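Local coordinates for protein alpha-L-rhamnosidase (PDB 4XHC) that probably hydrolyses terminal alpha-L-rhamnose from rhamnosides as a bacterial glycoside hydrolase of family 78, and is captured here with rhamnose in its pocket, at residues A69-R74 against G129-E134; L245-L250 against G282-N287; L301-L306 against W356-W361. All blocks are in the same frame, centred on the assembly; numbering follows the deposited sequence.

Interaction 1 of 3, residues A69-R74 against G129-E134; sequences ALFGWR and GETLSE
The aromatic rings of F71 and W73 reach across to T131 and S133. At the edge of the F71 ring, close to its plane, CG2 of T131 stands 4.1 Å from CE2, while S133 OG comes in obliquely beside the CB of F71. The W73 indole is met obliquely too: S133 CB lies 3.8 Å from W73 CD1. Its NE1 is turned to E137, a weak hydrogen bond. L132 packs beside them. With its CG anti to the backbone N (chi1 -175°), it sends CD2 to within 3.5 Å of the carbonyl carbon of R74 and 4.0 Å of W73 CB. A small serine suits a place met by both F71 and W73, and G72, with its positive phi, suits the turn between them. T131 OG1 and S133 OG are hydrogen-bonded at 3.0 Å, and the T131 N-H comes to E134 OE2 from above the carboxylate plane (N to OE2 3.0 Å). The loop after strand 122-129 ties its hydroxyls together, sends the carboxylates of E130 and E134 into salt bridges with K240, and meets the start of strand 73-79, at the border of the six-stranded sheet, by van der Waals packing.

Interaction 2 of 3, residues L245-L250 against G282-N287; sequences LWLGDL and GMVSAN. With RAM (alpha-L-rhamnopyranose), chain C.
W246 lies between N287 and the bound rhamnose, and its indole can be followed outward from the backbone. Its CB is 3.9 Å from the carbonyl O of A286. With chi1 at -72°, CG turns beside the backbone N, and the ring enters the space between amide and sugar. At CG and CD2 the N287 CB sits over one face, 3.6 Å from the centroid of the five-membered ring and 16° off its normal, a CH-pi contact. Farther out CE3 and CZ3 meet rhamnose C5 on the opposite face, and A286 CB packs 3.8 Å from CZ3. At the far end CH2 has N287 ND2 at 3.3 Å over the first face, the amide plane tilted 37° from the ring, with rhamnose O5 over the other. The amide is itself held, OD1 by R244 and ND2 by D297. At the backbone W246 and N287 form an antiparallel non-hydrogen-bonded pair, and next to it L247 N donates to A286 O (3.0 Å), while L247 CD1 packs on V284 CG2. Three residues after W246, D249 takes the sugar hydroxyls, O4 to OD1 (2.6 Å) and O3 to OD2 (2.8 Å). A broad indole suits the C5-O5 edge of the sugar, met by van der Waals contact, and a carboxylate its hydroxyls; with the amide held behind the ring, W246 offers rhamnose a well-backed platform.

Interaction 3 of 3, residues L301-L306 against W356-W361; sequences LFDYSL and WVFIDW. With RAM (alpha-L-rhamnopyranose), chain C.
The rhamnose pocket is lined by Y304 from the start of one helix and by F358 and W361 from a loop, and the residues beside them join the two. Y304 OH donates to sugar O4 (2.6 Å) and touches F358 CD2. F358 turns a face to the methyl carbon C6, apt for a deoxysugar, and W361 NE1 donates to O2 (3.2 Å). Behind them D303 grips the loop. With CG between the backbone N and the carbonyl carbon (chi1 55°), its carboxylate turns to two loop amides, and each oxygen takes an N-H: F358 N reaches OD1 at 2.9 Å from above the carboxylate plane, and I359 N reaches OD2 at 3.0 Å on the syn side but 35° out of that plane. Aspartate suits this place because two acceptors meet two successive amides. F302 N adds a nearly straight bond to W356 O (2.8 Å). The W356 indole directs its edge at the face of F302, planes 68° apart, with L306 CD1 on the opposite face of the F302 ring. F302 packs on A339 of helix 322-340, and D303 and I359 on helix 368-389, which places the N-terminal turn of helix 302-319 and the loop between those two helices.

In the fold
The three contacts follow one another in series along the chain. Interaction 1 belongs to the N-terminal family region, with its six-stranded antiparallel sheet, whereas interactions 2 and 3 fall in the six-hairpin glycosidase region. The centre of interaction 1 is about 32 Å from that of interaction 2 and about 31 Å from that of interaction 3, across the centre of the chain, and its atoms touch neither. The centres of interactions 2 and 3 are about 9 Å apart, and the two touch, L247 and G248 packing on Y304 and M283 on L301 and S305. Helices 247-259 and 302-319 begin side by side, and both contacts supply residues to one rhamnose pocket, while interaction 1 is structural packing away from it.

Interaction 1 of 3, residues A69-R74 against G129-E134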
loop_
_atom_site.group_PDB
_atom_site.type_symbol
_atom_site.label_atom_id
_atom_site.label_comp_id
_atom_site.label_asym_id
_atom_site.label_seq_id
_atom_site.Cartn_x
_atom_site.Cartn_y
_atom_site.Cartn_z
ATOM N N ALA A 69 22.824 -19.976 -13.370
ATOM C CA ALA A 69 21.895 -19.163 -14.155
ATOM C C ALA A 69 22.070 -17.675 -13.843
ATOM O O ALA A 69 22.960 -17.291 -13.073
ATOM C CB ALA A 69 20.458 -19.606 -13.894
ATOM N N LEU A 70 21.212 -16.846 -14.447
ATOM C CA LEU A 70 21.229 -15.389 -14.238
ATOM C C LEU A 70 20.946 -15.044 -12.763
ATOM O O LEU A 70 19.776 -15.008 -12.337
ATOM C CB LEU A 70 20.214 -14.690 -15.176
ATOM C CG LEU A 70 20.163 -13.145 -15.192
ATOM C CD1 LEU A 70 21.527 -12.571 -15.552
ATOM C CD2 LEU A 70 19.085 -12.599 -16.128
ATOM N N PHE A 71 22.021 -14.821 -11.995
ATOM C CA PHE A 71 21.939 -14.474 -10.570
ATOM C C PHE A 71 21.201 -15.526 -9.749
ATOM O O PHE A 71 20.454 -15.188 -8.828
ATOM C CB PHE A 71 21.266 -13.110 -10.364
ATOM C CG PHE A 71 21.888 -11.994 -11.162
ATOM C CD1 PHE A 71 23.235 -11.679 -11.015
ATOM C CD2 PHE A 71 21.125 -11.250 -12.056
ATOM C CE1 PHE A 71 23.807 -10.658 -11.749
ATOM C CE2 PHE A 71 21.697 -10.227 -12.795
ATOM C CZ PHE A 71 23.041 -9.931 -12.640
ATOM N N GLY A 72 21.392 -16.796 -10.099
ATOM C CA GLY A 72 20.899 -17.911 -9.291
ATOM C C GLY A 72 19.452 -18.357 -9.447
ATOM O O GLY A 72 18.984 -19.172 -8.651
ATOM N N TRP A 73 18.737 -17.855 -10.455
ATOM C CA TRP A 73 17.322 -18.193 -10.629
ATOM C C TRP A 73 16.945 -18.426 -12.091
ATOM O O TRP A 73 17.302 -17.637 -12.957
ATOM C CB TRP A 73 16.444 -17.095 -10.018
ATOM C CG TRP A 73 16.589 -16.988 -8.525
ATOM C CD1 TRP A 73 17.427 -16.159 -7.849
ATOM C CD2 TRP A 73 15.891 -17.754 -7.526
ATOM N NE1 TRP A 73 17.300 -16.352 -6.494
ATOM C CE2 TRP A 73 16.368 -17.330 -6.269
ATOM C CE3 TRP A 73 14.912 -18.758 -7.572
ATOM C CZ2 TRP A 73 15.892 -17.871 -5.061
ATOM C CZ3 TRP A 73 14.441 -19.300 -6.365
ATOM C CH2 TRP A 73 14.929 -18.849 -5.130
ATOM N N ARG A 74 16.208 -19.509 -12.343
ATOM C CA ARG A 74 15.777 -19.900 -13.688
ATOM C C ARG A 74 14.253 -19.936 -13.784
ATOM O O ARG A 74 13.584 -20.431 -12.879
ATOM C CB ARG A 74 16.331 -21.290 -14.026
ATOM C CG ARG A 74 16.157 -21.724 -15.482
ATOM C CD ARG A 74 16.572 -23.178 -15.706
ATOM N NE ARG A 74 15.613 -24.114 -15.097
ATOM C CZ ARG A 74 15.836 -24.895 -14.034
ATOM N NH1 ARG A 74 17.010 -24.906 -13.410
ATOM N NH2 ARG A 74 14.865 -25.687 -13.592
ATOM N N GLY A 129 10.222 -6.756 -10.678
ATOM C CA GLY A 129 11.654 -6.935 -10.894
ATOM C C GLY A 129 12.105 -6.780 -12.330
ATOM O O GLY A 129 11.415 -7.205 -13.249
ATOM N N GLU A 130 13.270 -6.170 -12.520
ATOM C CA GLU A 130 13.893 -6.131 -13.831
ATOM C C GLU A 130 14.515 -7.489 -14.159
ATOM O O GLU A 130 14.543 -7.896 -15.322
ATOM C CB GLU A 130 14.967 -5.040 -13.893
ATOM C CG GLU A 130 14.484 -3.615 -13.658
ATOM C CD GLU A 130 15.631 -2.614 -13.703
ATOM O OE1 GLU A 130 16.501 -2.672 -12.806
ATOM O OE2 GLU A 130 15.686 -1.770 -14.621
ATOM N N THR A 131 15.041 -8.171 -13.141
ATOM C CA THR A 131 15.507 -9.558 -13.280
ATOM C C THR A 131 14.613 -10.508 -12.492
ATOM O O THR A 131 13.866 -10.086 -11.614
ATOM C CB THR A 131 16.945 -9.744 -12.770
ATOM O OG1 THR A 131 17.026 -9.424 -11.365
ATOM C CG2 THR A 131 17.883 -8.862 -13.540
ATOM N N LEU A 132 14.702 -11.796 -12.794
ATOM C CA LEU A 132 13.938 -12.782 -12.052
ATOM C C LEU A 132 14.342 -12.780 -10.581
ATOM O O LEU A 132 13.492 -12.918 -9.705
ATOM C CB LEU A 132 14.128 -14.173 -12.646
ATOM C CG LEU A 132 13.286 -15.299 -12.032
ATOM C CD1 LEU A 132 11.799 -14.980 -12.104
ATOM C CD2 LEU A 132 13.596 -16.623 -12.719
ATOM N N SER A 133 15.625 -12.595 -10.301
ATOM C CA SER A 133 16.101 -12.635 -8.919
ATOM C C SER A 133 15.394 -11.610 -8.008
ATOM O O SER A 133 15.252 -11.846 -6.812
ATOM C CB SER A 133 17.642 -12.494 -8.851
ATOM O OG SER A 133 18.105 -11.206 -9.251
ATOM N N GLU A 134 14.932 -10.495 -8.567
ATOM C CA GLU A 134 14.290 -9.450 -7.763
ATOM C C GLU A 134 12.908 -9.818 -7.225
ATOM O O GLU A 134 12.427 -9.188 -6.280
ATOM C CB GLU A 134 14.207 -8.150 -8.555
ATOM C CG GLU A 134 15.568 -7.544 -8.861
ATOM C CD GLU A 134 15.497 -6.396 -9.846
ATOM O OE1 GLU A 134 14.819 -5.375 -9.543
ATOM O OE2 GLU A 134 16.127 -6.537 -10.921
#

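Interaction 2 of 3, residues L245-L250 against G282-N287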
loop_
_atom_site.group_PDB
_atom_site.type_symbol
_atom_site.label_atom_id
_atom_site.label_comp_id
_atom_site.label_asym_id
_atom_site.label_seq_id
_atom_site.Cartn_x
_atom_site.Cartn_y
_atom_site.Cartn_z
ATOM N N LEU A 245 18.110 12.921 -14.081
ATOM C CA LEU A 245 19.090 13.460 -15.025
ATOM C C LEU A 245 20.452 13.704 -14.375
ATOM O O LEU A 245 20.569 14.554 -13.499
ATOM C CB LEU A 245 18.555 14.781 -15.587
ATOM C CG LEU A 245 19.420 15.578 -16.564
ATOM C CD1 LEU A 245 19.694 14.786 -17.837
ATOM C CD2 LEU A 245 18.742 16.902 -16.891
ATOM N N TRP A 246 21.473 12.960 -14.807
ATOM C CA TRP A 246 22.874 13.175 -14.377
ATOM C C TRP A 246 23.730 13.587 -15.574
ATOM O O TRP A 246 23.501 13.141 -16.698
ATOM C CB TRP A 246 23.483 11.898 -13.784
ATOM C CG TRP A 246 22.981 11.471 -12.431
ATOM C CD1 TRP A 246 21.808 10.835 -12.159
ATOM C CD2 TRP A 246 23.667 11.583 -11.182
ATOM N NE1 TRP A 246 21.710 10.569 -10.815
ATOM C CE2 TRP A 246 22.841 11.014 -10.193
ATOM C CE3 TRP A 246 24.897 12.117 -10.799
ATOM C CZ2 TRP A 246 23.202 10.965 -8.843
ATOM C CZ3 TRP A 246 25.254 12.074 -9.450
ATOM C CH2 TRP A 246 24.411 11.499 -8.494
ATOM N N LEU A 247 24.753 14.398 -15.335
ATOM C CA LEU A 247 25.510 14.982 -16.445
ATOM C C LEU A 247 26.410 13.975 -17.173
ATOM O O LEU A 247 26.505 14.003 -18.388
ATOM C CB LEU A 247 26.327 16.190 -15.982
ATOM C CG LEU A 247 26.034 17.439 -16.819
ATOM C CD1 LEU A 247 26.428 18.706 -16.074
ATOM C CD2 LEU A 247 26.714 17.361 -18.177
ATOM N N GLY A 248 27.064 13.089 -16.438
ATOM C CA GLY A 248 27.913 12.075 -17.058
ATOM C C GLY A 248 27.098 11.167 -17.956
ATOM O O GLY A 248 27.524 10.827 -19.072
ATOM N N ASP A 249 25.918 10.782 -17.461
ATOM C CA ASP A 249 25.008 9.903 -18.191
ATOM C C ASP A 249 24.476 10.607 -19.443
ATOM O O ASP A 249 24.513 10.057 -20.544
ATOM C CB ASP A 249 23.856 9.451 -17.285
ATOM C CG ASP A 249 24.336 8.654 -16.075
ATOM O OD1 ASP A 249 25.069 9.225 -15.243
ATOM O OD2 ASP A 249 23.978 7.460 -15.947
ATOM N N LEU A 250 24.000 11.836 -19.258
ATOM C CA LEU A 250 23.543 12.690 -20.357
ATOM C C LEU A 250 24.544 12.742 -21.504
ATOM O O LEU A 250 24.161 12.656 -22.667
ATOM C CB LEU A 250 23.282 14.115 -19.846
ATOM C CG LEU A 250 22.925 15.182 -20.884
ATOM C CD1 LEU A 250 21.701 14.769 -21.683
ATOM C CD2 LEU A 250 22.686 16.523 -20.215
ATOM N N GLY A 282 28.676 29.552 -9.570
ATOM C CA GLY A 282 28.503 29.219 -10.985
ATOM C C GLY A 282 28.700 27.758 -11.376
ATOM O O GLY A 282 28.457 27.408 -12.523
ATOM N N MET A 283 29.137 26.903 -10.450
ATOM C CA MET A 283 29.329 25.476 -10.769
ATOM C C MET A 283 28.012 24.710 -10.942
ATOM O O MET A 283 27.108 24.808 -10.114
ATOM C CB MET A 283 30.173 24.762 -9.697
ATOM C CG MET A 283 30.708 23.405 -10.153
ATOM S SD MET A 283 31.724 22.637 -8.888
ATOM C CE MET A 283 32.090 21.027 -9.597
ATOM N N VAL A 284 27.933 23.927 -12.010
ATOM C CA VAL A 284 26.756 23.119 -12.274
ATOM C C VAL A 284 26.760 21.873 -11.389
ATOM O O VAL A 284 27.819 21.363 -11.022
ATOM C CB VAL A 284 26.643 22.699 -13.761
ATOM C CG1 VAL A 284 26.634 23.913 -14.670
ATOM C CG2 VAL A 284 27.759 21.742 -14.150
ATOM N N SER A 285 25.567 21.413 -11.029
ATOM C CA SER A 285 25.416 20.232 -10.198
ATOM C C SER A 285 25.659 18.962 -10.990
ATOM O O SER A 285 25.672 18.970 -12.221
ATOM C CB SER A 285 24.023 20.212 -9.572
ATOM O OG SER A 285 23.828 21.397 -8.823
ATOM N N ALA A 286 25.857 17.869 -10.269
ATOM C CA ALA A 286 26.067 16.578 -10.894
ATOM C C ALA A 286 24.760 16.050 -11.480
ATOM O O ALA A 286 24.775 15.346 -12.497
ATOM C CB ALA A 286 26.630 15.591 -9.890
ATOM N N ASN A 287 23.641 16.392 -10.835
ATOM C CA ASN A 287 22.310 15.961 -11.274
ATOM C C ASN A 287 21.205 16.961 -10.923
ATOM O O ASN A 287 21.370 17.797 -10.023
ATOM C CB ASN A 287 21.977 14.606 -10.661
ATOM C CG ASN A 287 21.934 14.653 -9.152
ATOM O OD1 ASN A 287 20.890 14.860 -8.570
ATOM N ND2 ASN A 287 23.076 14.478 -8.517
HETATM C C1 RAM C . 25.015 6.715 -9.591
HETATM C C2 RAM C . 24.420 6.290 -10.919
HETATM C C3 RAM C . 24.556 7.398 -11.946
HETATM C C4 RAM C . 25.934 8.025 -11.827
HETATM C C5 RAM C . 26.026 8.750 -10.494
HETATM C C6 RAM C . 27.418 8.760 -9.914
HETATM O O1 RAM C . 24.178 6.284 -8.590
HETATM O O2 RAM C . 25.168 5.165 -11.352
HETATM O O3 RAM C . 24.369 6.889 -13.268
HETATM O O4 RAM C . 26.145 8.957 -12.871
HETATM O O5 RAM C . 25.149 8.131 -9.528
#

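Interaction 3 of 3, residues L301-L306 against W356-W361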
loop_
_atom_site.group_PDB
_atom_site.type_symbol
_atom_site.label_atom_id
_atom_site.label_comp_id
_atom_site.label_asym_id
_atom_site.label_seq_id
_atom_site.Cartn_x
_atom_site.Cartn_y
_atom_site.Cartn_z
ATOM N N LEU A 301 30.542 17.312 -8.716
ATOM C CA LEU A 301 31.618 16.453 -9.188
ATOM C C LEU A 301 32.505 17.155 -10.229
ATOM O O LEU A 301 32.028 17.730 -11.202
ATOM C CB LEU A 301 31.033 15.166 -9.766
ATOM C CG LEU A 301 30.415 14.192 -8.748
ATOM C CD1 LEU A 301 29.535 13.169 -9.443
ATOM C CD2 LEU A 301 31.478 13.483 -7.914
ATOM N N PHE A 302 33.810 17.103 -10.007
ATOM C CA PHE A 302 34.795 17.726 -10.886
ATOM C C PHE A 302 34.569 17.348 -12.347
ATOM O O PHE A 302 34.537 18.224 -13.212
ATOM C CB PHE A 302 36.182 17.300 -10.426
ATOM C CG PHE A 302 37.325 17.923 -11.192
ATOM C CD1 PHE A 302 37.806 19.187 -10.860
ATOM C CD2 PHE A 302 37.975 17.206 -12.190
ATOM C CE1 PHE A 302 38.888 19.736 -11.528
ATOM C CE2 PHE A 302 39.045 17.754 -12.868
ATOM C CZ PHE A 302 39.505 19.021 -12.537
ATOM N N ASP A 303 34.393 16.054 -12.615
ATOM C CA ASP A 303 34.300 15.567 -13.996
ATOM C C ASP A 303 32.963 15.888 -14.651
ATOM O O ASP A 303 32.927 16.359 -15.790
ATOM C CB ASP A 303 34.651 14.061 -14.135
ATOM C CG ASP A 303 33.829 13.139 -13.227
ATOM O OD1 ASP A 303 33.320 13.580 -12.169
ATOM O OD2 ASP A 303 33.747 11.931 -13.551
ATOM N N TYR A 304 31.874 15.661 -13.925
ATOM C CA TYR A 304 30.535 15.954 -14.437
ATOM C C TYR A 304 30.334 17.438 -14.747
ATOM O O TYR A 304 29.662 17.785 -15.720
ATOM C CB TYR A 304 29.466 15.466 -13.452
ATOM C CG TYR A 304 29.187 13.980 -13.519
ATOM C CD1 TYR A 304 30.151 13.087 -13.977
ATOM C CD2 TYR A 304 27.971 13.465 -13.097
ATOM C CE1 TYR A 304 29.899 11.738 -14.043
ATOM C CE2 TYR A 304 27.725 12.109 -13.148
ATOM C CZ TYR A 304 28.695 11.256 -13.620
ATOM O OH TYR A 304 28.471 9.905 -13.692
ATOM N N SER A 305 30.921 18.309 -13.934
ATOM C CA SER A 305 30.896 19.744 -14.218
ATOM C C SER A 305 31.583 20.050 -15.550
ATOM O O SER A 305 31.010 20.701 -16.411
ATOM C CB SER A 305 31.556 20.543 -13.086
ATOM O OG SER A 305 31.973 21.813 -13.549
ATOM N N LEU A 306 32.804 19.556 -15.712
ATOM C CA LEU A 306 33.546 19.749 -16.955
ATOM C C LEU A 306 32.848 19.151 -18.176
ATOM O O LEU A 306 33.039 19.635 -19.286
ATOM C CB LEU A 306 34.945 19.152 -16.844
ATOM C CG LEU A 306 35.923 19.970 -16.011
ATOM C CD1 LEU A 306 37.069 19.101 -15.520
ATOM C CD2 LEU A 306 36.440 21.165 -16.803
ATOM N N TRP A 356 35.171 13.750 -4.837
ATOM C CA TRP A 356 35.258 15.024 -5.547
ATOM C C TRP A 356 35.155 14.885 -7.061
ATOM O O TRP A 356 34.878 15.858 -7.754
ATOM C CB TRP A 356 36.553 15.752 -5.176
ATOM C CG TRP A 356 37.839 15.031 -5.532
ATOM C CD1 TRP A 356 38.472 14.080 -4.798
ATOM C CD2 TRP A 356 38.647 15.247 -6.694
ATOM N NE1 TRP A 356 39.615 13.667 -5.438
ATOM C CE2 TRP A 356 39.751 14.372 -6.603
ATOM C CE3 TRP A 356 38.546 16.101 -7.804
ATOM C CZ2 TRP A 356 40.748 14.322 -7.582
ATOM C CZ3 TRP A 356 39.530 16.048 -8.781
ATOM C CH2 TRP A 356 40.620 15.164 -8.662
ATOM N N VAL A 357 35.382 13.674 -7.558
ATOM C CA VAL A 357 35.281 13.348 -8.973
ATOM C C VAL A 357 34.767 11.899 -9.083
ATOM O O VAL A 357 35.033 11.077 -8.206
ATOM C CB VAL A 357 36.645 13.514 -9.661
ATOM C CG1 VAL A 357 37.691 12.598 -9.051
ATOM C CG2 VAL A 357 36.538 13.286 -11.163
ATOM N N PHE A 358 34.019 11.577 -10.137
ATOM C CA PHE A 358 33.426 10.238 -10.226
ATOM C C PHE A 358 34.292 9.176 -10.919
ATOM O O PHE A 358 34.777 8.260 -10.269
ATOM C CB PHE A 358 32.038 10.261 -10.869
ATOM C CG PHE A 358 31.492 8.886 -11.092
ATOM C CD1 PHE A 358 31.266 8.046 -10.013
ATOM C CD2 PHE A 358 31.269 8.405 -12.371
ATOM C CE1 PHE A 358 30.795 6.764 -10.203
ATOM C CE2 PHE A 358 30.798 7.112 -12.567
ATOM C CZ PHE A 358 30.559 6.293 -11.481
ATOM N N ILE A 359 34.435 9.281 -12.239
ATOM C CA ILE A 359 35.248 8.350 -13.049
ATOM C C ILE A 359 34.686 6.933 -13.207
ATOM O O ILE A 359 34.489 6.490 -14.335
ATOM C CB ILE A 359 36.696 8.243 -12.545
ATOM C CG1 ILE A 359 37.307 9.639 -12.326
ATOM C CG2 ILE A 359 37.535 7.424 -13.515
ATOM C CD1 ILE A 359 37.379 10.520 -13.554
ATOM N N ASP A 360 34.463 6.217 -12.108
ATOM C CA ASP A 360 33.893 4.847 -12.153
ATOM C C ASP A 360 33.394 4.464 -10.763
ATOM O O ASP A 360 33.713 5.124 -9.781
ATOM C CB ASP A 360 34.958 3.844 -12.625
ATOM C CG ASP A 360 34.394 2.440 -12.941
ATOM O OD1 ASP A 360 33.160 2.269 -13.063
ATOM O OD2 ASP A 360 35.204 1.491 -13.095
ATOM N N TRP A 361 32.575 3.424 -10.682
ATOM C CA TRP A 361 32.164 2.856 -9.385
ATOM C C TRP A 361 33.204 1.848 -8.895
ATOM O O TRP A 361 33.036 0.630 -9.026
ATOM C CB TRP A 361 30.779 2.211 -9.473
ATOM C CG TRP A 361 29.683 3.196 -9.321
ATOM C CD1 TRP A 361 28.724 3.506 -10.233
ATOM C CD2 TRP A 361 29.443 4.029 -8.185
ATOM N NE1 TRP A 361 27.886 4.481 -9.731
ATOM C CE2 TRP A 361 28.309 4.819 -8.474
ATOM C CE3 TRP A 361 30.075 4.181 -6.948
ATOM C CZ2 TRP A 361 27.796 5.753 -7.564
ATOM C CZ3 TRP A 361 29.577 5.107 -6.053
ATOM C CH2 TRP A 361 28.447 5.882 -6.362
HETATM C C1 RAM C . 25.015 6.715 -9.591
HETATM C C2 RAM C . 24.420 6.290 -10.919
HETATM C C3 RAM C . 24.556 7.398 -11.946
HETATM C C4 RAM C . 25.934 8.025 -11.827
HETATM C C5 RAM C . 26.026 8.750 -10.494
HETATM C C6 RAM C . 27.418 8.760 -9.914
HETATM O O1 RAM C . 24.178 6.284 -8.590
HETATM O O2 RAM C . 25.168 5.165 -11.352
HETATM O O3 RAM C . 24.369 6.889 -13.268
HETATM O O4 RAM C . 26.145 8.957 -12.871
HETATM O O5 RAM C . 25.149 8.131 -9.528
#